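Local structure of uncharacterized protein (Peptoclostridium difficile 630, 4YCS) at residues A[111-114]-A[115-118]; A[58-61]-A[62-66]; A[69-73]-A[74-78]. The protein is of unknown function but, as a putative lipoprotein related to PnrA-like substrate-binding proteins of ABC transporters, probably serves solute uptake. All coordinates share one frame; numbering follows the deposited sequence.

Contact 1. Residues A[111-114]-A[115-118]; sequences YEDN and KSGY
Asp-113 and Tyr-118 form the close-packed half of this surface turn: the carboxylate of Asp-113 lies over one face of the Tyr-118 ring, the two planes only 19° apart. Asp-113 CB reaches Tyr-118 CD1 at 3.6 Å, and OD2 sits above the ring centre. Tyr-118 CB also presses on the carbonyl of Asp-113, 3.3 Å from its O. With CG anti to the backbone N (chi1 -176°), the tyrosine ring is carried back against the flat of the carboxylate. The chain here is the break between the short helix 111-115 and helix 118-127. Lys-115 N donates to Glu-112 O at 3.1 Å, whereas the bond from Ser-116 N to Asp-113 O, at 3.5 Å, is weak. Gly-117, with positive phi, ends the first helix and stands at the N-cap position of the next; an ST turn spans it, Tyr-118 N donating to Ser-116 OG (3.2 Å, 151°). The solvent side is looser: exposed Lys-115 touches the Tyr-111 ring through CE alone, obliquely, 3.5 Å from CE2, and its NZ stays 5.2 Å from OE2 of exposed Glu-112, too far for a salt bridge. Buried Asn-114 instead faces helix 22-38, its ND2 bonded to Met-24 O.

Contact 2. Residues A[58-61]-A[62-66]; sequences IDIL and CNDNY
The last turn of helix 54-62 closes with one strong bond of i to i+4 spacing, Cys-62 N to Ile-58 O at 2.9 Å, followed by two of i to i+3 spacing, Asn-63 N to Ile-60 O and Asp-64 N to Leu-61 O, whose donors stand 63° and 70° above the carbonyl planes as the chain tightens before strand 68-72.

Asn-63 turns its amide back along the helix, CG lying beside its own backbone N (chi1 -72°), and ND2 donates to Asp-59 O at 3.0 Å. The same carbonyl takes a weak bond from Asn-63 N. ND2 is also bonded to Tyr-87 OH, and that hydroxyl bonds to Asp-59 OD1, which ties this edge of the turn to the loop after helix 77-84. Ile-60 and Asp-64 lie side by side, pointing the same way, with Ile-60 CG2 3.6 Å from Asp-64 OD2. Cys-62 SG packs 4.4 Å from Ile-58 CG2, and both side chains also touch Val-83 and Phe-92.

Tyr-66 meets Leu-61 in two ways. Leu-61 O lies at the ring edge, in its plane, 3.5 Å from Tyr-66 CD2, and the Leu-61 methyl CD2 touches Tyr-66 CE2. A water 2.7 Å from Leu-61 O, to which it probably donates, accepts from Tyr-66 N at 2.9 Å, bridging the turn to the returning chain. The carbonyls at this helix end are thus met by backbone N-H groups, an asparagine amide and probably a water, in place of the donors of a further helical turn.

Contact 3. Residues A[69-73]-A[74-78]; sequences IIAVG and ARFAK
A strand-to-helix turn of a beta-alpha-beta unit, strand 68-72, helix 77-84 and strand 91-95, brings Phe-76 back against the end of the strand it follows. The nearest side-chain approach is aliphatic: Ala-71 CB stands 3.7 Å from Phe-76 CB and 3.8 Å from Phe-76 CG, coming at the ring obliquely. Beyond it, the ring turns its edge to the backbone. Val-72 O lies in the ring plane, 3.4 Å from Phe-76 CE2, a place where the polarised C-H bonds of the ring can face a carbonyl. That matters because this oxygen is buried without a hydrogen-bonding partner, and the aromatic edge may partly compensate for the lack.

The turn itself is held by Phe-76 N donating to Gly-73 O at 3.2 Å; the bond is nearly straight at the hydrogen (161°), although the donor stands 49° out of the carbonyl plane. A second bond of the same spacing, Ala-77 N to Ala-74 O, carries the 3-10 segment 74-76 into the helix. This turn starts the beta-alpha-beta crossover to strand 91-95, a connection consistent with the Rossmann-like lobe of periplasmic-binding-protein folds. Gly-73 makes the bend with positive phi, a conformation open to glycine because it leaves no room for a CB beside Val-72 O.

The first torsion of Phe-76, chi1 -69°, sets CG beside its own backbone N, directing the ring toward Gly-73 and Val-72. Farther out, the ring meets Phe-54 and packs on Ile-13 of strand 8-15. Arg-75 leads its guanidinium away from the turn, to salt bridges with Asp-15 and Glu-17.

How the contacts relate
Along the chain the order is contact 2, contact 3, contact 1, all within one alpha/beta fold built on a five-stranded parallel sheet. Contact 2 ends helix 54-62 and leads into strand 68-72, most of which belongs to contact 3; their centres lie 15 Å apart, yet they touch, Ile-69 CD1 packing 3.8 Å from Leu-61 C. Contact 1 follows edge strand 106-109, across the chain's centre from contact 2 (centres 25 Å apart) and 16 Å from contact 3 between centres. Helix 22-38 is shared by contacts 1 and 3, Asn-114 and Val-72 both packing on Ala-28. Contacts 2 and 3 thus join consecutive elements of the core, while contact 1 is a surface turn between the last two helices.

Contact 1. Residues A[111-114]-A[115-118]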
loop_
_atom_site.group_PDB
_atom_site.type_symbol
_atom_site.label_atom_id
_atom_site.label_comp_id
_atom_site.label_asym_id
_atom_site.label_seq_id
_atom_site.Cartn_x
_atom_site.Cartn_y
_atom_site.Cartn_z
ATOM N N TYR A 111 -5.409 0.371 11.276
ATOM C CA TYR A 111 -5.460 -1.089 11.488
ATOM C C TYR A 111 -6.915 -1.597 11.470
ATOM O O TYR A 111 -7.172 -2.702 10.999
ATOM C CB TYR A 111 -4.767 -1.448 12.823
ATOM C CG TYR A 111 -4.947 -2.880 13.302
ATOM C CD1 TYR A 111 -4.095 -3.901 12.861
ATOM C CD2 TYR A 111 -5.958 -3.210 14.212
ATOM C CE1 TYR A 111 -4.252 -5.207 13.311
ATOM C CE2 TYR A 111 -6.123 -4.513 14.662
ATOM C CZ TYR A 111 -5.265 -5.503 14.208
ATOM O OH TYR A 111 -5.424 -6.793 14.648
ATOM N N GLU A 112 -7.850 -0.773 11.962
ATOM C CA GLU A 112 -9.284 -1.116 12.019
ATOM C C GLU A 112 -9.899 -1.147 10.602
ATOM O O GLU A 112 -10.526 -2.116 10.176
ATOM C CB GLU A 112 -10.031 -0.118 12.920
ATOM C CG GLU A 112 -9.958 -0.463 14.422
ATOM C CD GLU A 112 -8.550 -0.395 15.025
ATOM O OE1 GLU A 112 -7.675 0.318 14.455
ATOM O OE2 GLU A 112 -8.326 -1.048 16.074
ATOM N N ASP A 113 -9.676 -0.070 9.875
ATOM C CA ASP A 113 -10.173 0.074 8.530
ATOM C C ASP A 113 -9.566 -0.981 7.585
ATOM O O ASP A 113 -10.218 -1.433 6.655
ATOM C CB ASP A 113 -9.914 1.520 8.057
ATOM C CG ASP A 113 -10.829 2.554 8.794
ATOM O OD1 ASP A 113 -11.840 2.129 9.350
ATOM O OD2 ASP A 113 -10.563 3.775 8.776
ATOM N N ASN A 114 -8.340 -1.408 7.872
ATOM C CA ASN A 114 -7.666 -2.480 7.132
ATOM C C ASN A 114 -8.500 -3.769 7.042
ATOM O O ASN A 114 -8.462 -4.463 6.017
ATOM C CB ASN A 114 -6.304 -2.809 7.786
ATOM C CG ASN A 114 -5.435 -3.754 6.946
ATOM O OD1 ASN A 114 -5.288 -3.572 5.746
ATOM N ND2 ASN A 114 -4.812 -4.722 7.590
ATOM N N LYS A 115 -9.244 -4.084 8.104
ATOM C CA LYS A 115 -10.004 -5.351 8.172
ATOM C C LYS A 115 -11.541 -5.213 8.196
ATOM O O LYS A 115 -12.230 -6.208 8.306
ATOM C CB LYS A 115 -9.542 -6.173 9.375
ATOM C CG LYS A 115 -9.641 -5.452 10.707
ATOM C CD LYS A 115 -9.162 -6.343 11.854
ATOM C CE LYS A 115 -9.063 -5.573 13.162
ATOM N NZ LYS A 115 -10.386 -5.158 13.693
ATOM N N SER A 116 -12.065 -3.997 8.079
ATOM C CA SER A 116 -13.505 -3.750 8.118
ATOM C C SER A 116 -14.209 -3.792 6.749
ATOM O O SER A 116 -15.432 -3.574 6.654
ATOM C CB SER A 116 -13.757 -2.386 8.745
ATOM O OG SER A 116 -13.403 -1.330 7.865
ATOM N N GLY A 117 -13.458 -4.011 5.678
ATOM C CA GLY A 117 -14.033 -3.817 4.331
ATOM C C GLY A 117 -13.739 -2.422 3.773
ATOM O O GLY A 117 -13.879 -2.166 2.591
ATOM N N TYR A 118 -13.307 -1.520 4.631
ATOM C CA TYR A 118 -12.969 -0.163 4.241
ATOM C C TYR A 118 -11.851 -0.120 3.257
ATOM O O TYR A 118 -11.885 0.673 2.369
ATOM C CB TYR A 118 -12.541 0.660 5.471
ATOM C CG TYR A 118 -12.256 2.120 5.201
ATOM C CD1 TYR A 118 -11.029 2.536 4.762
ATOM C CD2 TYR A 118 -13.233 3.076 5.398
ATOM C CE1 TYR A 118 -10.779 3.865 4.517
ATOM C CE2 TYR A 118 -12.979 4.401 5.173
ATOM C CZ TYR A 118 -11.742 4.788 4.746
ATOM O OH TYR A 118 -11.501 6.118 4.482
#

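Contact 2. Residues A[58-61]-A[62-66]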
loop_
_atom_site.group_PDB
_atom_site.type_symbol
_atom_site.label_atom_id
_atom_site.label_comp_id
_atom_site.label_asym_id
_atom_site.label_seq_id
_atom_site.Cartn_x
_atom_site.Cartn_y
_atom_site.Cartn_z
ATOM N N ILE A 58 10.133 0.727 -3.264
ATOM C CA ILE A 58 9.009 1.592 -3.568
ATOM C C ILE A 58 9.287 2.419 -4.818
ATOM O O ILE A 58 8.401 2.609 -5.710
ATOM C CB ILE A 58 8.607 2.475 -2.371
ATOM C CG1 ILE A 58 8.150 1.620 -1.197
ATOM C CG2 ILE A 58 7.467 3.395 -2.774
ATOM C CD1 ILE A 58 8.087 2.364 0.138
ATOM N N ASP A 59 10.535 2.850 -4.948
ATOM C CA ASP A 59 10.961 3.579 -6.129
ATOM C C ASP A 59 10.816 2.746 -7.411
ATOM O O ASP A 59 10.344 3.240 -8.443
ATOM C CB ASP A 59 12.403 4.067 -5.947
ATOM C CG ASP A 59 12.846 4.902 -7.111
ATOM O OD1 ASP A 59 12.792 6.129 -6.982
ATOM O OD2 ASP A 59 13.202 4.315 -8.150
ATOM N N ILE A 60 11.203 1.470 -7.341
ATOM C CA ILE A 60 10.973 0.571 -8.460
ATOM C C ILE A 60 9.493 0.473 -8.809
ATOM O O ILE A 60 9.150 0.481 -9.990
ATOM C CB ILE A 60 11.538 -0.829 -8.173
ATOM C CG1 ILE A 60 13.099 -0.813 -8.158
ATOM C CG2 ILE A 60 11.028 -1.818 -9.204
ATOM C CD1 ILE A 60 13.701 -2.066 -7.498
ATOM N N LEU A 61 8.609 0.340 -7.816
ATOM C CA LEU A 61 7.156 0.254 -8.058
ATOM C C LEU A 61 6.617 1.511 -8.715
ATOM O O LEU A 61 5.689 1.431 -9.552
ATOM C CB LEU A 61 6.387 -0.049 -6.758
ATOM C CG LEU A 61 6.682 -1.385 -6.060
ATOM C CD1 LEU A 61 5.884 -1.524 -4.789
ATOM C CD2 LEU A 61 6.432 -2.565 -6.969
ATOM N N CYS A 62 7.208 2.670 -8.386
ATOM C CA CYS A 62 6.824 3.941 -9.017
ATOM C C CYS A 62 7.197 4.008 -10.493
ATOM O O CYS A 62 6.693 4.856 -11.219
ATOM C CB CYS A 62 7.459 5.103 -8.271
ATOM S SG CYS A 62 6.840 5.338 -6.617
ATOM N N ASN A 63 8.043 3.083 -10.940
ATOM C CA ASN A 63 8.421 2.962 -12.369
ATOM C C ASN A 63 7.861 1.722 -13.026
ATOM O O ASN A 63 8.294 1.381 -14.088
ATOM C CB ASN A 63 9.960 2.995 -12.486
ATOM C CG ASN A 63 10.492 4.387 -12.209
ATOM O OD1 ASN A 63 10.406 5.259 -13.063
ATOM N ND2 ASN A 63 10.962 4.609 -11.013
ATOM N N ASP A 64 6.864 1.079 -12.404
ATOM C CA ASP A 64 6.222 -0.131 -12.957
ATOM C C ASP A 64 4.723 0.051 -13.295
ATOM O O ASP A 64 4.018 -0.916 -13.375
ATOM C CB ASP A 64 6.294 -1.272 -11.931
ATOM C CG ASP A 64 7.647 -1.934 -11.866
ATOM O OD1 ASP A 64 8.396 -1.816 -12.841
ATOM O OD2 ASP A 64 7.910 -2.618 -10.846
ATOM N N ASN A 65 4.255 1.282 -13.428
ATOM C CA ASN A 65 2.926 1.584 -13.903
ATOM C C ASN A 65 1.801 0.991 -13.009
ATOM O O ASN A 65 0.914 0.280 -13.488
ATOM C CB ASN A 65 2.796 1.147 -15.383
ATOM C CG ASN A 65 1.623 1.846 -16.106
ATOM O OD1 ASN A 65 1.404 3.053 -15.976
ATOM N ND2 ASN A 65 0.842 1.066 -16.834
ATOM N N TYR A 66 1.833 1.313 -11.736
ATOM C CA TYR A 66 0.747 0.937 -10.810
ATOM C C TYR A 66 -0.133 2.180 -10.482
ATOM O O TYR A 66 0.376 3.259 -10.159
ATOM C CB TYR A 66 1.344 0.367 -9.503
ATOM C CG TYR A 66 1.953 -0.997 -9.705
ATOM C CD1 TYR A 66 1.162 -2.121 -9.959
ATOM C CD2 TYR A 66 3.324 -1.185 -9.645
ATOM C CE1 TYR A 66 1.739 -3.371 -10.180
ATOM C CE2 TYR A 66 3.883 -2.432 -9.883
ATOM C CZ TYR A 66 3.098 -3.511 -10.162
ATOM O OH TYR A 66 3.712 -4.755 -10.387
HETATM O O HOH W 1 3.816 3.077 -10.518
#

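Contact 3. Residues A[69-73]-A[74-78]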
loop_
_atom_site.group_PDB
_atom_site.type_symbol
_atom_site.label_atom_id
_atom_site.label_comp_id
_atom_site.label_asym_id
_atom_site.label_seq_id
_atom_site.Cartn_x
_atom_site.Cartn_y
_atom_site.Cartn_z
ATOM N N ILE A 69 -0.078 2.144 -5.007
ATOM C CA ILE A 69 0.959 1.405 -4.300
ATOM C C ILE A 69 0.606 1.442 -2.813
ATOM O O ILE A 69 0.474 2.538 -2.215
ATOM C CB ILE A 69 2.351 2.002 -4.515
ATOM C CG1 ILE A 69 2.725 1.904 -5.986
ATOM C CG2 ILE A 69 3.418 1.262 -3.673
ATOM C CD1 ILE A 69 3.853 2.804 -6.425
ATOM N N ILE A 70 0.384 0.276 -2.235
ATOM C CA ILE A 70 -0.033 0.149 -0.831
ATOM C C ILE A 70 1.107 -0.441 0.032
ATOM O O ILE A 70 1.576 -1.542 -0.205
ATOM C CB ILE A 70 -1.250 -0.738 -0.672
ATOM C CG1 ILE A 70 -2.373 -0.302 -1.631
ATOM C CG2 ILE A 70 -1.693 -0.664 0.806
ATOM C CD1 ILE A 70 -3.610 -1.161 -1.642
ATOM N N ALA A 71 1.541 0.320 1.024
ATOM C CA ALA A 71 2.569 -0.087 1.967
ATOM C C ALA A 71 1.884 -0.509 3.294
ATOM O O ALA A 71 1.078 0.231 3.844
ATOM C CB ALA A 71 3.498 1.060 2.228
ATOM N N VAL A 72 2.205 -1.707 3.775
ATOM C CA VAL A 72 1.581 -2.253 4.967
ATOM C C VAL A 72 2.531 -2.233 6.176
ATOM O O VAL A 72 3.429 -3.073 6.317
ATOM C CB VAL A 72 1.129 -3.678 4.707
ATOM C CG1 VAL A 72 0.350 -4.219 5.903
ATOM C CG2 VAL A 72 0.277 -3.718 3.441
ATOM N N GLY A 73 2.313 -1.265 7.063
ATOM C CA GLY A 73 3.078 -1.204 8.328
ATOM C C GLY A 73 3.746 0.136 8.545
ATOM O O GLY A 73 4.122 0.799 7.600
ATOM N N ALA A 74 3.896 0.511 9.819
ATOM C CA ALA A 74 4.495 1.777 10.222
ATOM C C ALA A 74 5.972 1.864 9.843
ATOM O O ALA A 74 6.496 2.962 9.694
ATOM C CB ALA A 74 4.339 1.978 11.730
ATOM N N ARG A 75 6.646 0.737 9.657
ATOM C CA ARG A 75 8.053 0.799 9.232
ATOM C C ARG A 75 8.241 1.389 7.827
ATOM O O ARG A 75 9.357 1.794 7.481
ATOM C CB ARG A 75 8.731 -0.556 9.315
ATOM C CG ARG A 75 8.986 -1.018 10.748
ATOM C CD ARG A 75 10.299 -1.774 10.857
ATOM N NE ARG A 75 10.345 -2.970 10.012
ATOM C CZ ARG A 75 11.456 -3.648 9.734
ATOM N NH1 ARG A 75 12.612 -3.256 10.250
ATOM N NH2 ARG A 75 11.426 -4.725 8.945
ATOM N N PHE A 76 7.172 1.476 7.025
ATOM C CA PHE A 76 7.273 2.137 5.699
ATOM C C PHE A 76 7.149 3.663 5.727
ATOM O O PHE A 76 7.428 4.318 4.698
ATOM C CB PHE A 76 6.262 1.558 4.709
ATOM C CG PHE A 76 6.564 0.174 4.309
ATOM C CD1 PHE A 76 7.625 -0.075 3.472
ATOM C CD2 PHE A 76 5.809 -0.885 4.796
ATOM C CE1 PHE A 76 7.913 -1.372 3.101
ATOM C CE2 PHE A 76 6.079 -2.169 4.404
ATOM C CZ PHE A 76 7.129 -2.407 3.555
ATOM N N ALA A 77 6.761 4.216 6.882
ATOM C CA ALA A 77 6.462 5.649 7.019
ATOM C C ALA A 77 7.516 6.527 6.367
ATOM O O ALA A 77 7.218 7.283 5.427
ATOM C CB ALA A 77 6.278 6.018 8.493
ATOM N N LYS A 78 8.751 6.395 6.826
ATOM C CA LYS A 78 9.842 7.257 6.343
ATOM C C LYS A 78 10.263 7.002 4.872
ATOM O O LYS A 78 10.390 7.950 4.117
ATOM C CB LYS A 78 11.059 7.219 7.289
ATOM C CG LYS A 78 10.867 7.984 8.601
ATOM C CD LYS A 78 10.892 9.512 8.445
ATOM C CE LYS A 78 10.668 10.235 9.776
ATOM N NZ LYS A 78 9.275 10.084 10.290
#